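Local atomic coordinates of transcriptional regulator, TetR family (PDB entry 3C2B), a protein that probably acts as a DNA-binding transcription factor of the TetR family, recognising cis-regulatory DNA through a predicted N-terminal helix-turn-helix. Residues D102-D107 with D175-M180; V95-L100 with A192-A197; G31-L36 with G57-L62; L25-E30 with S39-A44; F69-V74 with G128-E133. All blocks are in the same frame, centred on the assembly; numbering follows the deposited sequence. Where two conformers were deposited one is given.

From the N terminus, contact 4 is the first to close, setting helix 15-31 against helix 38-45 across a short loop. Contact 3 crosses it: it starts in the loop between those two helices and closes on the start of helix 59-71, and the two contacts touch. Contact 5 then runs from the end of helix 59-71 to helix 127-134, joining the DNA-binding part to the C-terminal part. It crosses both remaining contacts, because helix 86-104 lies between its segments. That helix meets helix 190-205 in contact 2, the widest loop, and near its end meets helix 176-181 in contact 1, which falls wholly within the span of contact 2.

Contact 1 (D102-D107 with D175-M180); sequences DVLAGD and DLHVRM
His-177 NE2 and the carbonyl oxygen of Leu-104 are joined by one water. It lies 2.9 Å from His-177 NE2 and donates a hydrogen to Leu-104 O, so a buried imidazole nitrogen and a main-chain oxygen near the end of helix 86-104 are bridged by the water without meeting directly. The ring gets there because CG stands anti to the backbone N of His-177 (chi1 -168°), which swings the imidazole across to the other segment. Leu-104 then reaches over one face of it: its CD2 sits 3.8 Å from the ring centroid of His-177, a CH-pi contact only 17° off the normal. This is the all-helical C-terminal domain of a TetR-type regulator, and helix 176-181 is also part of the subunit interface, since His-177 packs on Val-178 of the second subunit. Farther along, Met-180, present as selenomethionine, lays its flexible end along Leu-104 and Ala-105. Its SE lies 3.6 Å from Ala-105 CB, while the bend at chi3 returns CE toward Leu-104, 3.9 Å from CB of that residue. The small Ala-105 leaves room for the bulky selenium, and Leu-110 of helix 107-120 packs on both His-177 and Met-180.

Contact 2 (V95-L100 with A192-A197); sequences VFAHDL and ARAKKA
Ala-97 and Ala-194 face each other with their methyl groups in tight van der Waals contact, CB of Ala-97 to CB of Ala-194 being 3.5 Å. Both CB atoms point at the opposite helix, and nothing larger intervenes, so the backbones come unusually near: the CA atoms of Ala-97 and Ala-194 are 5.0 Å apart. Alanine suits this place because a single methyl group fills the gap without forcing the helices apart. The Ala-194 methyl also lies against the main chain of the other helix, with its CB 3.7 Å from His-98 N. Ile-172 of helix 161-173 packs on both Ala-97 and Ala-197, covering the buried side with a branched apolar side chain.

The packing is looser toward the partly exposed flank. There His-98 takes part through its CB, 4.1 Å from Ala-194 CB, and the His-98 side chain also touches Phe-190 and Ser-191 near the start of helix 190-205. A long polar chain suits the solvent side: Lys-195 reaches back to a salt bridge with Glu-94, a second link between the same two helices. Elsewhere on helix 190-205, Arg-193 leads away from this contact to pair with Glu-163 of the second subunit. Close helix-helix packing through small residues, with charged chains kept to the margins, here joins the first and a late helix of the α-helical C-terminal domain of this TetR-family dimer.

Contact 3 (G31-L36 with G57-L62); sequences GGEKAL and GDRDGL
Glu-33 and Arg-59 make the one salt bridge between the segments. Arg-59 NH1 donates to Glu-33 OE1 at an N-H...O angle of 158°; the modelled NH1-OE1 separation of 2.5 Å is very short, so its exact value is doubtful. OE1 approaches the edge of the guanidinium, near its plane, but the carboxylate is turned 65° against that plane. Leu-36 O also lies 3.6 Å from Arg-59 NH1, too long for a bond, though its partial charge may favour the cation. The bridge ties the loop that leads into the predicted helix-turn-helix to the start of helix 59-71, the helix that in TetR-type repressors connects DNA-binding and C-terminal domains. Long, oppositely charged chains suit the span, the CA atoms of Glu-33 and Arg-59 being 11.9 Å apart. Both chains bend on the way, Glu-33 at chi2 (-82°), Arg-59 at chi2 and chi3. Deeper in, where an apolar residue belongs, Leu-36 turns toward Leu-62, CD1 of Leu-36 being 4.6 Å from CD2 of Leu-62, and packs among Ala-24, Leu-27, Leu-63 and Met-66. From helix 107-120, Leu-115 touches Glu-33 and Gln-119 touches Arg-59. At the helix start, Asp-58 is the N-cap and accepts a weak bond from Asp-60 N.

Contact 4 (L25-E30 with S39-A44); sequences LRLLVE and SGLARA
The segments of helix 15-31 and helix 38-45 cross at 121°, their axes coming within 10.7 Å, with the CA atoms of Leu-27 and Leu-41 nearest each other at 7.6 Å. One side chain spans this gap. Leu-27 points across from the first helix with CG anti to its carbonyl carbon (chi1 -83°) and with an extended second torsion (170°), which pushes the methyl CD1 out as the tip that does the touching. That methyl settles on the surface of the second helix over Gly-40 and Leu-41: Leu-27 CD1 is 3.9 Å from Gly-40 C and 3.7 Å from Leu-41 N. Glycine suits the spot because, with no side chain there, the leucine can rest directly on the backbone. Beside it, the CD2 branch of Leu-41 comes to 3.9 Å from Leu-27 CD1, and Ala-44 CB, one turn farther along, borders the same methyl more loosely at 4.3 Å.

The two leucines have different surroundings. Leu-41 is buried, its other neighbours being Val-20, Gln-23 and Ala-24 of helix 15-31 and Cys-47 beyond the helix, whereas Leu-27 is partly exposed and is backed by Leu-36 in the intervening loop. The start of the second helix is held by Thr-37, whose OG1 bonds to Gly-40 N. Toward solvent, Arg-26 and Glu-30 attract each other only weakly, through charge over a long distance. Such packing of the first helix on the helix that opens the predicted helix-turn-helix is typical of the three-helix DNA-binding domain of TetR-family regulators.

Contact 5 (F69-V74 with G128-E133); sequences FQQSKV and GDLLLE
Gln-71 reaches toward Leu-130 and Leu-131 because its CG stands anti to its carbonyl carbon (chi1 -75°) and its chain continues straight (chi2 179°), carrying the amide away from helix 59-71 to helix 127-134. There NE2 of Gln-71 donates to Leu-130 O at 3.1 Å, with a nearly straight N-H...O angle of 167°. The oxygen lies in the plane of the glutamine amide, as suits an amide N-H donor, whereas the donor sits well above the carbonyl plane of Leu-130 and so away from its lone pairs. Glutamine suits this place: its chain is long enough to cross the gap, and its uncharged amide can pair with a main-chain oxygen in partly apolar surroundings.

Leucine methyl groups complete that setting. CD2 of Leu-130 comes to 3.4 Å from Gln-71 OE1, and CD1 of Leu-131 to 3.7 Å from Gln-71 NE2, so both ends of the amide are bordered by hydrocarbon. The two leucines go on to pack against the earlier turns of helix 59-71: Leu-130 meets Ala-64, Ile-67 and Thr-68, and Leu-131 meets Ile-67 as well as Asn-113 and Ala-116 of helix 107-120.

Elsewhere in 69-74, Lys-73 NZ donates to Gln-70 OE1 at 2.7 Å, and the lysine CD lies over one face of the Phe-69 ring. The contact joins helix 59-71, the connecting helix of the TetR-type fold, to the C-terminal domain; in relatives that helix is thought to pass changes in that domain on to the DNA-binding helices.

Contact 1 (D102-D107 with D175-M180)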
# COMPACT_ATOMS: atom_id res chain seq x y z
N ASP A 102 7.65 5.93 9.89
CA ASP A 102 7.05 6.59 11.01
C ASP A 102 5.92 7.51 10.56
O ASP A 102 4.88 7.53 11.18
CB ASP A 102 8.15 7.39 11.69
CG ASP A 102 7.99 7.43 13.13
OD1 ASP A 102 8.11 6.37 13.78
OD2 ASP A 102 7.75 8.53 13.61
N VAL A 103 6.10 8.29 9.51
CA VAL A 103 4.99 9.12 8.96
C VAL A 103 3.83 8.17 8.51
O VAL A 103 2.66 8.39 8.83
CB VAL A 103 5.48 10.00 7.78
CG1 VAL A 103 4.33 10.38 6.84
CG2 VAL A 103 6.24 11.28 8.25
N LEU A 104 4.13 7.12 7.76
CA LEU A 104 3.01 6.24 7.31
C LEU A 104 2.24 5.58 8.45
O LEU A 104 1.01 5.42 8.36
CB LEU A 104 3.51 5.18 6.34
CG LEU A 104 4.18 5.80 5.09
CD1 LEU A 104 4.86 4.71 4.19
CD2 LEU A 104 3.16 6.72 4.29
N ALA A 105 2.97 5.20 9.50
CA ALA A 105 2.43 4.50 10.68
C ALA A 105 1.67 5.43 11.63
O ALA A 105 1.10 4.95 12.61
CB ALA A 105 3.58 3.80 11.42
N GLY A 106 1.69 6.73 11.38
CA GLY A 106 0.99 7.72 12.24
C GLY A 106 -0.53 7.53 12.24
O GLY A 106 -1.13 7.21 11.18
N ASP A 107 -1.15 7.66 13.42
CA ASP A 107 -2.56 7.31 13.56
C ASP A 107 -3.47 8.21 12.73
O ASP A 107 -4.40 7.74 12.04
CB ASP A 107 -3.02 7.22 15.05
CG ASP A 107 -2.72 8.45 15.86
OD1 ASP A 107 -2.28 9.49 15.30
OD2 ASP A 107 -2.94 8.38 17.09
N ASP A 175 4.60 -3.70 1.15
CA ASP A 175 3.14 -3.59 1.33
C ASP A 175 2.75 -3.09 2.73
O ASP A 175 1.61 -3.18 3.12
CB ASP A 175 2.44 -4.94 1.03
CG ASP A 175 2.91 -6.02 1.99
OD1 ASP A 175 4.01 -5.91 2.58
OD2 ASP A 175 2.18 -7.00 2.13
N LEU A 176 3.69 -2.54 3.50
CA LEU A 176 3.38 -2.26 4.88
C LEU A 176 2.32 -1.17 5.06
O LEU A 176 1.59 -1.19 6.04
CB LEU A 176 4.65 -1.89 5.64
CG LEU A 176 4.43 -1.58 7.11
CD1 LEU A 176 4.05 -2.86 7.93
CD2 LEU A 176 5.64 -0.88 7.67
N HIS A 177 2.25 -0.20 4.14
CA HIS A 177 1.27 0.89 4.29
C HIS A 177 -0.16 0.34 4.13
O HIS A 177 -1.00 0.56 5.01
CB HIS A 177 1.57 2.04 3.31
CG HIS A 177 0.80 3.29 3.59
ND1 HIS A 177 0.65 4.30 2.67
CD2 HIS A 177 0.17 3.71 4.72
CE1 HIS A 177 -0.03 5.30 3.22
NE2 HIS A 177 -0.35 4.96 4.46
N VAL A 178 -0.41 -0.39 3.04
CA VAL A 178 -1.65 -1.18 2.87
C VAL A 178 -1.98 -2.08 4.11
O VAL A 178 -3.07 -1.96 4.67
CB VAL A 178 -1.71 -1.95 1.48
CG1 VAL A 178 -2.98 -2.76 1.35
CG2 VAL A 178 -1.65 -0.99 0.32
N ARG A 179 -1.04 -2.91 4.59
CA ARG A 179 -1.33 -3.68 5.81
C ARG A 179 -1.80 -2.86 7.01
O ARG A 179 -2.72 -3.26 7.72
CB ARG A 179 -0.15 -4.59 6.18
CG ARG A 179 0.24 -5.52 4.98
CD ARG A 179 1.30 -6.57 5.31
NE ARG A 179 0.82 -7.54 6.29
CZ ARG A 179 0.02 -8.58 6.03
NH1 ARG A 179 -0.36 -9.37 7.04
NH2 ARG A 179 -0.43 -8.83 4.79
N MSE A 180 -1.15 -1.71 7.25
CA MSE A 180 -1.46 -0.87 8.40
C MSE A 180 -2.82 -0.23 8.23
O MSE A 180 -3.60 -0.14 9.18
CB MSE A 180 -0.36 0.18 8.64
CG MSE A 180 0.97 -0.42 9.15
SE MSE A 180 2.28 0.89 9.76
CE MSE A 180 2.50 1.87 8.14
O HOH W 1 -0.58 6.58 6.81

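Contact 2 (V95-L100 with A192-A197)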
# COMPACT_ATOMS: atom_id res chain seq x y z
N VAL A 95 17.97 7.79 7.90
CA VAL A 95 17.08 8.64 8.69
C VAL A 95 15.79 8.92 7.89
O VAL A 95 14.69 8.82 8.41
CB VAL A 95 17.79 9.93 9.19
CG1 VAL A 95 16.78 10.89 9.87
CG2 VAL A 95 18.97 9.58 10.14
N PHE A 96 15.96 9.22 6.60
CA PHE A 96 14.83 9.36 5.75
C PHE A 96 13.88 8.11 5.80
O PHE A 96 12.67 8.22 6.04
CB PHE A 96 15.25 9.62 4.30
CG PHE A 96 14.10 9.62 3.39
CD1 PHE A 96 13.32 10.78 3.25
CD2 PHE A 96 13.70 8.43 2.75
CE1 PHE A 96 12.17 10.79 2.44
CE2 PHE A 96 12.52 8.42 1.94
CZ PHE A 96 11.76 9.62 1.80
N ALA A 97 14.44 6.93 5.55
CA ALA A 97 13.60 5.71 5.47
C ALA A 97 12.79 5.50 6.74
O ALA A 97 11.60 5.19 6.68
CB ALA A 97 14.47 4.51 5.15
N HIS A 98 13.43 5.71 7.90
CA HIS A 98 12.80 5.55 9.20
C HIS A 98 11.71 6.62 9.42
O HIS A 98 10.60 6.30 9.87
CB HIS A 98 13.93 5.64 10.27
CG HIS A 98 13.56 5.15 11.65
ND1 HIS A 98 14.52 4.78 12.58
CD2 HIS A 98 12.36 5.04 12.28
CE1 HIS A 98 13.92 4.45 13.72
NE2 HIS A 98 12.61 4.58 13.55
N ASP A 99 12.03 7.89 9.11
CA ASP A 99 11.03 8.97 9.06
C ASP A 99 9.82 8.62 8.15
O ASP A 99 8.69 8.83 8.52
CB ASP A 99 11.66 10.26 8.54
CG ASP A 99 12.65 10.87 9.50
OD1 ASP A 99 12.72 10.46 10.68
OD2 ASP A 99 13.36 11.81 9.07
N LEU A 100 10.06 8.10 6.96
CA LEU A 100 8.95 7.66 6.07
C LEU A 100 8.01 6.63 6.75
O LEU A 100 6.78 6.82 6.80
CB LEU A 100 9.49 7.10 4.74
CG LEU A 100 8.40 6.54 3.75
CD1 LEU A 100 7.28 7.59 3.46
CD2 LEU A 100 9.04 6.09 2.41
N ALA A 192 15.82 -1.26 11.77
CA ALA A 192 16.41 -2.36 10.99
C ALA A 192 15.90 -2.32 9.56
O ALA A 192 16.65 -2.55 8.62
CB ALA A 192 16.08 -3.71 11.63
N ARG A 193 14.63 -2.01 9.38
CA ARG A 193 14.06 -1.92 8.04
C ARG A 193 14.72 -0.83 7.21
O ARG A 193 15.02 -1.04 6.03
CB ARG A 193 12.53 -1.73 8.11
CG ARG A 193 11.88 -1.50 6.72
CD ARG A 193 12.37 -2.57 5.68
NE ARG A 193 12.11 -3.92 6.19
CZ ARG A 193 12.71 -5.04 5.79
NH1 ARG A 193 12.37 -6.20 6.34
NH2 ARG A 193 13.65 -5.01 4.85
N ALA A 194 14.95 0.34 7.82
CA ALA A 194 15.63 1.44 7.12
C ALA A 194 17.07 1.14 6.65
O ALA A 194 17.44 1.49 5.52
CB ALA A 194 15.62 2.72 7.97
N LYS A 195 17.88 0.54 7.55
CA LYS A 195 19.21 0.02 7.23
C LYS A 195 19.18 -0.95 6.04
O LYS A 195 19.96 -0.82 5.11
CB LYS A 195 19.80 -0.70 8.45
CG LYS A 195 21.30 -1.05 8.28
CD LYS A 195 21.98 -1.51 9.57
CE LYS A 195 22.58 -0.30 10.33
NZ LYS A 195 21.58 0.82 10.58
N LYS A 196 18.27 -1.92 6.09
CA LYS A 196 18.13 -2.91 5.00
C LYS A 196 17.76 -2.26 3.68
O LYS A 196 18.33 -2.58 2.63
CB LYS A 196 17.07 -3.95 5.38
CG LYS A 196 17.54 -4.86 6.52
CD LYS A 196 16.46 -5.89 6.97
CE LYS A 196 17.05 -6.82 8.02
NZ LYS A 196 15.98 -7.39 8.89
N ALA A 197 16.81 -1.32 3.72
CA ALA A 197 16.38 -0.62 2.50
C ALA A 197 17.52 0.27 1.86
O ALA A 197 17.63 0.39 0.63
CB ALA A 197 15.15 0.18 2.82

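Contact 3 (G31-L36 with G57-L62)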
# COMPACT_ATOMS: atom_id res chain seq x y z
N GLY A 31 -12.96 5.84 15.71
CA GLY A 31 -14.03 5.05 15.14
C GLY A 31 -14.10 4.95 13.62
O GLY A 31 -15.06 4.40 13.10
N GLY A 32 -13.11 5.46 12.90
CA GLY A 32 -13.16 5.42 11.42
C GLY A 32 -14.23 6.34 10.82
O GLY A 32 -14.84 7.17 11.53
N GLU A 33 -14.47 6.17 9.53
CA GLU A 33 -15.37 7.04 8.78
C GLU A 33 -16.74 7.08 9.43
O GLU A 33 -17.36 8.15 9.53
CB GLU A 33 -15.47 6.57 7.31
CG GLU A 33 -16.22 7.47 6.31
CD GLU A 33 -17.75 7.30 6.35
OE1 GLU A 33 -18.45 8.34 6.34
OE2 GLU A 33 -18.25 6.15 6.41
N LYS A 34 -17.19 5.89 9.88
CA LYS A 34 -18.50 5.66 10.50
C LYS A 34 -18.79 6.58 11.68
O LYS A 34 -19.92 6.97 11.90
CB LYS A 34 -18.61 4.20 10.97
CG LYS A 34 -17.96 3.94 12.34
CD LYS A 34 -18.07 2.50 12.82
CE LYS A 34 -17.34 2.35 14.15
NZ LYS A 34 -17.17 0.93 14.56
N ALA A 35 -17.75 6.88 12.47
CA ALA A 35 -17.87 7.66 13.71
C ALA A 35 -17.85 9.16 13.47
O ALA A 35 -18.20 9.95 14.34
CB ALA A 35 -16.75 7.29 14.67
N LEU A 36 -17.43 9.54 12.28
CA LEU A 36 -17.35 10.94 11.90
C LEU A 36 -18.69 11.33 11.30
O LEU A 36 -18.86 11.31 10.07
CB LEU A 36 -16.21 11.11 10.88
CG LEU A 36 -15.42 12.41 10.77
CD1 LEU A 36 -16.04 13.34 9.72
CD2 LEU A 36 -15.26 13.10 12.12
N GLY A 57 -18.57 24.50 4.32
CA GLY A 57 -19.48 24.17 3.22
C GLY A 57 -20.38 23.00 3.57
O GLY A 57 -21.27 23.13 4.41
N ASP A 58 -20.14 21.85 2.94
CA ASP A 58 -20.93 20.63 3.20
C ASP A 58 -20.08 19.54 3.87
O ASP A 58 -18.97 19.81 4.34
CB ASP A 58 -21.56 20.11 1.89
CG ASP A 58 -20.64 20.26 0.68
OD1 ASP A 58 -20.58 21.38 0.12
OD2 ASP A 58 -19.98 19.27 0.29
N ARG A 59 -20.61 18.32 3.94
CA ARG A 59 -19.86 17.17 4.42
C ARG A 59 -18.53 17.05 3.67
O ARG A 59 -17.47 16.98 4.29
CB ARG A 59 -20.71 15.89 4.32
CG ARG A 59 -19.98 14.51 4.25
CD ARG A 59 -18.96 14.28 5.37
NE ARG A 59 -19.11 13.02 6.11
CZ ARG A 59 -18.75 11.79 5.70
NH1 ARG A 59 -18.94 10.77 6.51
NH2 ARG A 59 -18.21 11.57 4.50
N ASP A 60 -18.59 17.06 2.34
CA ASP A 60 -17.40 16.90 1.50
C ASP A 60 -16.35 18.00 1.71
O ASP A 60 -15.15 17.75 1.59
CB ASP A 60 -17.80 16.78 0.01
CG ASP A 60 -18.10 15.34 -0.41
OD1 ASP A 60 -17.70 14.97 -1.54
OD2 ASP A 60 -18.73 14.58 0.36
N GLY A 61 -16.80 19.20 2.03
CA GLY A 61 -15.89 20.30 2.36
C GLY A 61 -15.26 20.16 3.74
O GLY A 61 -14.15 20.63 3.96
N LEU A 62 -15.97 19.52 4.66
CA LEU A 62 -15.47 19.32 6.01
C LEU A 62 -14.30 18.35 5.97
O LEU A 62 -13.27 18.57 6.60
CB LEU A 62 -16.57 18.80 6.94
CG LEU A 62 -16.20 18.08 8.25
CD1 LEU A 62 -15.35 18.95 9.19
CD2 LEU A 62 -17.46 17.61 8.96

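Contact 4 (L25-E30 with S39-A44)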
# COMPACT_ATOMS: atom_id res chain seq x y z
N LEU A 25 -10.61 14.97 13.64
CA LEU A 25 -9.44 14.09 13.52
C LEU A 25 -9.46 12.98 14.59
O LEU A 25 -9.26 11.81 14.26
CB LEU A 25 -8.14 14.90 13.61
CG LEU A 25 -7.55 15.50 12.32
CD1 LEU A 25 -8.61 15.94 11.30
CD2 LEU A 25 -6.55 16.63 12.61
N ARG A 26 -9.72 13.37 15.84
CA ARG A 26 -9.87 12.44 16.97
C ARG A 26 -10.95 11.37 16.71
O ARG A 26 -10.69 10.18 16.89
CB ARG A 26 -10.17 13.21 18.26
CG ARG A 26 -10.69 12.37 19.43
CD ARG A 26 -10.36 13.00 20.79
NE ARG A 26 -8.92 12.89 21.10
CZ ARG A 26 -8.30 13.45 22.14
NH1 ARG A 26 -8.97 14.18 23.03
NH2 ARG A 26 -7.00 13.27 22.30
N LEU A 27 -12.16 11.80 16.32
CA LEU A 27 -13.27 10.86 16.06
C LEU A 27 -12.87 9.85 15.01
O LEU A 27 -13.18 8.66 15.11
CB LEU A 27 -14.53 11.60 15.59
CG LEU A 27 -15.47 12.23 16.62
CD1 LEU A 27 -16.50 13.10 15.90
CD2 LEU A 27 -16.17 11.17 17.50
N LEU A 28 -12.17 10.34 14.00
CA LEU A 28 -11.78 9.55 12.85
C LEU A 28 -10.78 8.42 13.21
O LEU A 28 -10.96 7.28 12.79
CB LEU A 28 -11.19 10.50 11.80
CG LEU A 28 -11.37 10.35 10.27
CD1 LEU A 28 -10.06 10.23 9.62
CD2 LEU A 28 -12.37 9.28 9.82
N VAL A 29 -9.75 8.75 13.98
CA VAL A 29 -8.77 7.77 14.46
C VAL A 29 -9.48 6.69 15.30
O VAL A 29 -9.25 5.49 15.15
CB VAL A 29 -7.64 8.44 15.29
CG1 VAL A 29 -6.67 7.39 15.91
CG2 VAL A 29 -6.87 9.49 14.44
N GLU A 30 -10.37 7.15 16.17
CA GLU A 30 -11.02 6.26 17.16
C GLU A 30 -12.10 5.31 16.58
O GLU A 30 -12.13 4.12 16.90
CB GLU A 30 -11.53 7.11 18.32
CG GLU A 30 -10.35 7.78 19.03
CD GLU A 30 -10.72 8.64 20.21
OE1 GLU A 30 -11.93 8.81 20.50
OE2 GLU A 30 -9.79 9.16 20.86
N SER A 39 -23.61 14.90 13.62
CA SER A 39 -24.04 14.88 15.03
C SER A 39 -22.98 14.40 16.01
O SER A 39 -22.95 14.84 17.15
CB SER A 39 -25.28 14.00 15.19
OG SER A 39 -26.47 14.76 15.02
N GLY A 40 -22.12 13.47 15.60
CA GLY A 40 -21.05 13.00 16.45
C GLY A 40 -20.15 14.18 16.74
O GLY A 40 -19.83 14.47 17.89
N LEU A 41 -19.78 14.89 15.67
CA LEU A 41 -18.89 16.04 15.78
C LEU A 41 -19.54 17.29 16.43
O LEU A 41 -18.85 18.10 17.05
CB LEU A 41 -18.28 16.37 14.42
CG LEU A 41 -17.04 17.29 14.38
CD1 LEU A 41 -17.44 18.78 14.40
CD2 LEU A 41 -16.02 16.95 15.50
N ALA A 42 -20.85 17.43 16.30
CA ALA A 42 -21.57 18.46 17.08
C ALA A 42 -21.42 18.18 18.59
O ALA A 42 -21.12 19.10 19.36
CB ALA A 42 -23.04 18.54 16.68
N ARG A 43 -21.60 16.91 18.97
CA ARG A 43 -21.48 16.44 20.36
C ARG A 43 -20.05 16.61 20.89
O ARG A 43 -19.86 17.21 21.95
CB ARG A 43 -21.88 14.96 20.51
CG ARG A 43 -23.38 14.61 20.35
CD ARG A 43 -23.52 13.06 20.24
NE ARG A 43 -24.76 12.58 19.60
CZ ARG A 43 -25.96 12.46 20.19
NH1 ARG A 43 -26.13 12.82 21.46
NH2 ARG A 43 -26.99 11.99 19.50
N ALA A 44 -19.07 16.07 20.15
CA ALA A 44 -17.65 16.12 20.52
C ALA A 44 -17.06 17.55 20.70
O ALA A 44 -16.32 17.82 21.67
CB ALA A 44 -16.82 15.31 19.52

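Contact 5 (F69-V74 with G128-E133)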
# COMPACT_ATOMS: atom_id res chain seq x y z
N PHE A 69 -6.04 20.85 7.08
CA PHE A 69 -5.68 21.25 8.46
C PHE A 69 -4.54 20.37 8.96
O PHE A 69 -3.59 20.87 9.54
CB PHE A 69 -6.91 21.13 9.39
CG PHE A 69 -6.61 21.26 10.87
CD1 PHE A 69 -6.30 22.51 11.44
CD2 PHE A 69 -6.68 20.15 11.72
CE1 PHE A 69 -6.04 22.63 12.82
CE2 PHE A 69 -6.42 20.28 13.11
CZ PHE A 69 -6.10 21.52 13.65
N GLN A 70 -4.63 19.06 8.72
CA GLN A 70 -3.59 18.16 9.16
C GLN A 70 -2.28 18.37 8.39
O GLN A 70 -1.22 18.55 9.00
CB GLN A 70 -4.04 16.71 9.09
CG GLN A 70 -2.94 15.70 9.44
CD GLN A 70 -2.57 15.67 10.93
OE1 GLN A 70 -3.13 16.40 11.76
NE2 GLN A 70 -1.63 14.80 11.28
N GLN A 71 -2.39 18.37 7.06
CA GLN A 71 -1.27 18.65 6.15
C GLN A 71 -0.48 19.89 6.59
O GLN A 71 0.71 20.00 6.28
CB GLN A 71 -1.76 18.76 4.67
CG GLN A 71 -2.10 17.37 4.01
CD GLN A 71 -2.62 17.40 2.54
OE1 GLN A 71 -2.85 18.44 1.95
NE2 GLN A 71 -2.83 16.23 1.99
N SER A 72 -1.13 20.80 7.34
CA SER A 72 -0.51 22.03 7.88
C SER A 72 0.42 21.83 9.08
O SER A 72 1.30 22.66 9.32
CB SER A 72 -1.59 23.04 8.32
OG SER A 72 -2.25 23.60 7.21
N LYS A 73 0.17 20.78 9.85
CA LYS A 73 0.86 20.57 11.11
C LYS A 73 2.02 19.60 10.95
O LYS A 73 2.66 19.24 11.94
CB LYS A 73 -0.09 19.99 12.15
CG LYS A 73 -1.46 20.63 12.26
CD LYS A 73 -2.50 19.54 12.59
CE LYS A 73 -2.31 18.95 14.00
NZ LYS A 73 -2.92 17.60 14.14
N VAL A 74 2.29 19.16 9.73
CA VAL A 74 3.31 18.12 9.54
C VAL A 74 4.75 18.67 9.64
O VAL A 74 5.01 19.85 9.35
CB VAL A 74 3.09 17.23 8.25
CG1 VAL A 74 1.84 16.36 8.40
CG2 VAL A 74 3.07 18.05 6.95
N GLY A 128 -9.35 11.99 -2.47
CA GLY A 128 -8.18 11.19 -2.85
C GLY A 128 -7.07 12.02 -3.47
O GLY A 128 -5.89 11.80 -3.17
N ASP A 129 -7.46 12.99 -4.30
CA ASP A 129 -6.49 13.85 -5.02
C ASP A 129 -5.72 14.74 -4.06
O ASP A 129 -4.57 15.08 -4.32
CB ASP A 129 -7.16 14.72 -6.11
CG ASP A 129 -8.17 13.95 -6.96
OD1 ASP A 129 -9.19 13.48 -6.40
OD2 ASP A 129 -7.94 13.83 -8.19
N LEU A 130 -6.37 15.11 -2.95
CA LEU A 130 -5.74 15.95 -1.95
C LEU A 130 -4.59 15.23 -1.26
O LEU A 130 -3.54 15.82 -1.00
CB LEU A 130 -6.78 16.43 -0.93
CG LEU A 130 -6.84 17.95 -0.78
CD1 LEU A 130 -8.07 18.36 0.05
CD2 LEU A 130 -5.55 18.45 -0.15
N LEU A 131 -4.77 13.95 -0.96
CA LEU A 131 -3.66 13.16 -0.38
C LEU A 131 -2.67 12.82 -1.48
O LEU A 131 -1.45 12.86 -1.26
CB LEU A 131 -4.17 11.89 0.30
CG LEU A 131 -4.84 11.93 1.68
CD1 LEU A 131 -4.10 12.81 2.68
CD2 LEU A 131 -6.25 12.40 1.52
N LEU A 132 -3.19 12.50 -2.66
CA LEU A 132 -2.37 12.18 -3.82
C LEU A 132 -1.47 13.38 -4.22
O LEU A 132 -0.26 13.21 -4.49
CB LEU A 132 -3.30 11.78 -4.99
CG LEU A 132 -3.18 10.43 -5.72
CD1 LEU A 132 -2.68 9.33 -4.81
CD2 LEU A 132 -4.54 10.07 -6.36
N GLU A 133 -2.04 14.58 -4.25
CA GLU A 133 -1.34 15.75 -4.76
C GLU A 133 -0.52 16.47 -3.70
O GLU A 133 0.50 17.05 -4.04
CB GLU A 133 -2.29 16.75 -5.43
CG GLU A 133 -3.01 16.29 -6.71
CD GLU A 133 -4.25 17.13 -7.02
OE1 GLU A 133 -4.42 17.54 -8.19
OE2 GLU A 133 -5.05 17.40 -6.09